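Local coordinates for sigma-E factor negative regulatory protein (Escherichia coli, PDB 1OR7), which holds the extracytoplasmic-function sigma factor sigma-E inactive, blocking its interaction with the RNA polymerase core until regulated intramembrane proteolysis releases it, at residues A8-G12 with Y36-R40. Numbering follows the deposited sequence.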
ATOM      1  N   ALA B   8      13.216   8.751   3.943  1.00 11.02           N
ATOM      2  CA  ALA B   8      13.633   9.320   2.657  1.00 11.00           C
ATOM      3  C   ALA B   8      13.439   8.346   1.490  1.00 11.46           C
ATOM      4  O   ALA B   8      12.968   8.727   0.398  1.00  9.99           O
ATOM      5  CB  ALA B   8      15.087   9.835   2.724  1.00 10.70           C
ATOM      6  N   LEU B   9      13.785   7.080   1.717  1.00 11.75           N
ATOM      7  CA  LEU B   9      13.634   6.055   0.691  1.00 12.80           C
ATOM      8  C   LEU B   9      12.177   5.907   0.192  1.00 12.88           C
ATOM      9  O   LEU B   9      11.908   5.875  -0.997  1.00 13.64           O
ATOM     10  CB  LEU B   9      14.096   4.736   1.281  1.00 13.08           C
ATOM     11  CG  LEU B   9      14.191   3.545   0.355  1.00 17.10           C
ATOM     12  CD1 LEU B   9      15.353   3.733  -0.584  1.00 18.44           C
ATOM     13  CD2 LEU B   9      14.371   2.288   1.205  1.00 20.22           C
ATOM     14  N   MET B  10      11.228   5.852   1.096  1.00 12.59           N
ATOM     15  CA  MET B  10       9.840   5.668   0.678  1.00 14.29           C
ATOM     16  C   MET B  10       9.314   6.890  -0.091  1.00 13.93           C
ATOM     17  O   MET B  10       8.278   6.811  -0.743  1.00 13.75           O
ATOM     18  CB  MET B  10       8.965   5.419   1.866  1.00 14.48           C
ATOM     19  CG  MET B  10       8.471   6.707   2.410  1.00 20.43           C
ATOM     20  SD  MET B  10       7.392   6.287   3.862  1.00 32.92           S
ATOM     21  CE  MET B  10       5.582   5.973   3.015  1.00 23.86           C
ATOM     22  N   ASP B  11      10.044   7.998  -0.031  1.00 12.78           N
ATOM     23  CA  ASP B  11       9.674   9.202  -0.757  1.00 12.71           C
ATOM     24  C   ASP B  11      10.441   9.353  -2.080  1.00 12.57           C
ATOM     25  O   ASP B  11      10.317  10.368  -2.774  1.00 12.04           O
ATOM     26  CB  ASP B  11       9.974  10.423   0.094  1.00 11.93           C
ATOM     27  CG  ASP B  11       8.947  10.666   1.182  1.00 13.91           C
ATOM     28  OD1 ASP B  11       7.748  10.312   0.998  1.00 10.04           O
ATOM     29  OD2 ASP B  11       9.264  11.250   2.244  1.00 11.06           O
ATOM     30  N   GLY B  12      11.275   8.382  -2.385  1.00 12.35           N
ATOM     31  CA  GLY B  12      12.039   8.401  -3.615  1.00 12.77           C
ATOM     32  C   GLY B  12      13.178   9.376  -3.544  1.00 12.34           C
ATOM     33  O   GLY B  12      13.777   9.715  -4.560  1.00 13.12           O
ATOM     34  N   TYR B  36       4.654   3.156   7.831  1.00 10.39           N
ATOM     35  CA  TYR B  36       4.684   4.441   7.117  1.00 10.28           C
ATOM     36  C   TYR B  36       3.831   4.417   5.842  1.00 10.42           C
ATOM     37  O   TYR B  36       3.217   5.417   5.497  1.00 10.17           O
ATOM     38  CB  TYR B  36       6.125   4.888   6.771  1.00  9.51           C
ATOM     39  CG  TYR B  36       7.000   5.328   7.940  1.00 11.33           C
ATOM     40  CD1 TYR B  36       6.527   5.357   9.252  1.00 12.44           C
ATOM     41  CD2 TYR B  36       8.338   5.674   7.734  1.00 15.07           C
ATOM     42  CE1 TYR B  36       7.361   5.738  10.321  1.00 12.11           C
ATOM     43  CE2 TYR B  36       9.168   6.066   8.799  1.00 12.62           C
ATOM     44  CZ  TYR B  36       8.668   6.097  10.071  1.00 13.82           C
ATOM     45  OH  TYR B  36       9.498   6.493  11.094  1.00 16.40           O
ATOM     46  N   HIS B  37       3.810   3.292   5.144  1.00 10.64           N
ATOM     47  CA  HIS B  37       2.967   3.161   3.979  1.00 10.69           C
ATOM     48  C   HIS B  37       1.470   3.107   4.411  1.00 10.74           C
ATOM     49  O   HIS B  37       0.639   3.704   3.743  1.00 10.23           O
ATOM     50  CB  HIS B  37       3.402   1.993   3.090  1.00 10.56           C
ATOM     51  CG  HIS B  37       4.601   2.301   2.238  1.00 10.81           C
ATOM     52  ND1 HIS B  37       5.893   2.067   2.655  1.00 10.75           N
ATOM     53  CD2 HIS B  37       4.700   2.813   0.985  1.00 10.44           C
ATOM     54  CE1 HIS B  37       6.734   2.441   1.704  1.00 13.13           C
ATOM     55  NE2 HIS B  37       6.038   2.892   0.678  1.00  8.97           N
ATOM     56  N   LEU B  38       1.150   2.520   5.566  1.00 11.83           N
ATOM     57  CA  LEU B  38      -0.242   2.536   6.054  1.00 12.20           C
ATOM     58  C   LEU B  38      -0.669   3.995   6.305  1.00 13.28           C
ATOM     59  O   LEU B  38      -1.745   4.433   5.867  1.00 13.47           O
ATOM     60  CB  LEU B  38      -0.411   1.689   7.311  1.00 12.56           C
ATOM     61  CG  LEU B  38      -1.813   1.650   7.957  1.00 12.39           C
ATOM     62  CD1 LEU B  38      -2.848   1.139   6.989  1.00 14.79           C
ATOM     63  CD2 LEU B  38      -1.785   0.782   9.173  1.00 14.24           C
ATOM     64  N   ILE B  39       0.202   4.764   6.959  1.00 12.64           N
ATOM     65  CA  ILE B  39      -0.054   6.188   7.189  1.00 12.28           C
ATOM     66  C   ILE B  39      -0.263   6.924   5.880  1.00 12.39           C
ATOM     67  O   ILE B  39      -1.209   7.701   5.773  1.00 12.08           O
ATOM     68  CB  ILE B  39       1.084   6.815   7.998  1.00 11.67           C
ATOM     69  CG1 ILE B  39       0.995   6.317   9.436  1.00 13.62           C
ATOM     70  CG2 ILE B  39       1.005   8.332   8.012  1.00 12.34           C
ATOM     71  CD1 ILE B  39       2.255   6.514  10.236  1.00 15.10           C
ATOM     72  N   ARG B  40       0.599   6.695   4.887  1.00 11.60           N
ATOM     73  CA  ARG B  40       0.412   7.307   3.575  1.00 11.87           C
ATOM     74  C   ARG B  40      -0.962   6.949   2.979  1.00 12.43           C
ATOM     75  O   ARG B  40      -1.692   7.825   2.461  1.00 11.65           O
ATOM     76  CB  ARG B  40       1.514   6.873   2.612  1.00 11.73           C
ATOM     77  CG  ARG B  40       1.237   7.106   1.136  1.00 14.22           C
ATOM     78  CD  ARG B  40       2.417   6.772   0.218  1.00 15.39           C
ATOM     79  NE  ARG B  40       3.509   7.667   0.526  1.00 13.35           N
ATOM     80  CZ  ARG B  40       4.721   7.563   0.093  1.00 14.40           C
ATOM     81  NH1 ARG B  40       5.084   6.582  -0.729  1.00 15.50           N
ATOM     82  NH2 ARG B  40       5.592   8.491   0.449  1.00 15.07           N
TER
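A buried charge is tolerable when it is paired, and residues 8-12 and 36-40 give a compact example. On helix 27-44, Y36 comes first: its CB lies 3.5 Å from SD of M10, and the sulfur sits at the ring edge, 5.2 Å from the centroid, a Met-aromatic contact. Y36 OH is hydrogen-bonded to E182 of the sigma-E chain. H37, whose ND1 is held by the carbonyl of W33, offers a ring face to M10; M10 CE stands 3.7 Å from the centroid of the H37 ring, almost on the normal, a CH-pi contact. One turn after Y36, R40 lays its guanidinium over the same methyl, M10 CE to R40 CZ 3.4 Å. R40 NH1 donates to M10 O (3.2 Å), while R40 NH2 makes a salt bridge to D11 OD1 (2.9 Å). M10 O lies just ahead of the Schellman motif at G12, whose phi is positive. Both charges have further partners on the sigma-E chain: D11 forms salt bridges to its R152 and R181 and a hydrogen bond to its Y159, and R40 NE a salt bridge to E153 of sigma-E. Met-aromatic, CH-pi and salt-bridge contacts thus pack the C-terminal end of helix 3-10 against helix 27-44 in the largely helical N-terminal cytoplasmic anti-sigma domain, at its sigma-E interface.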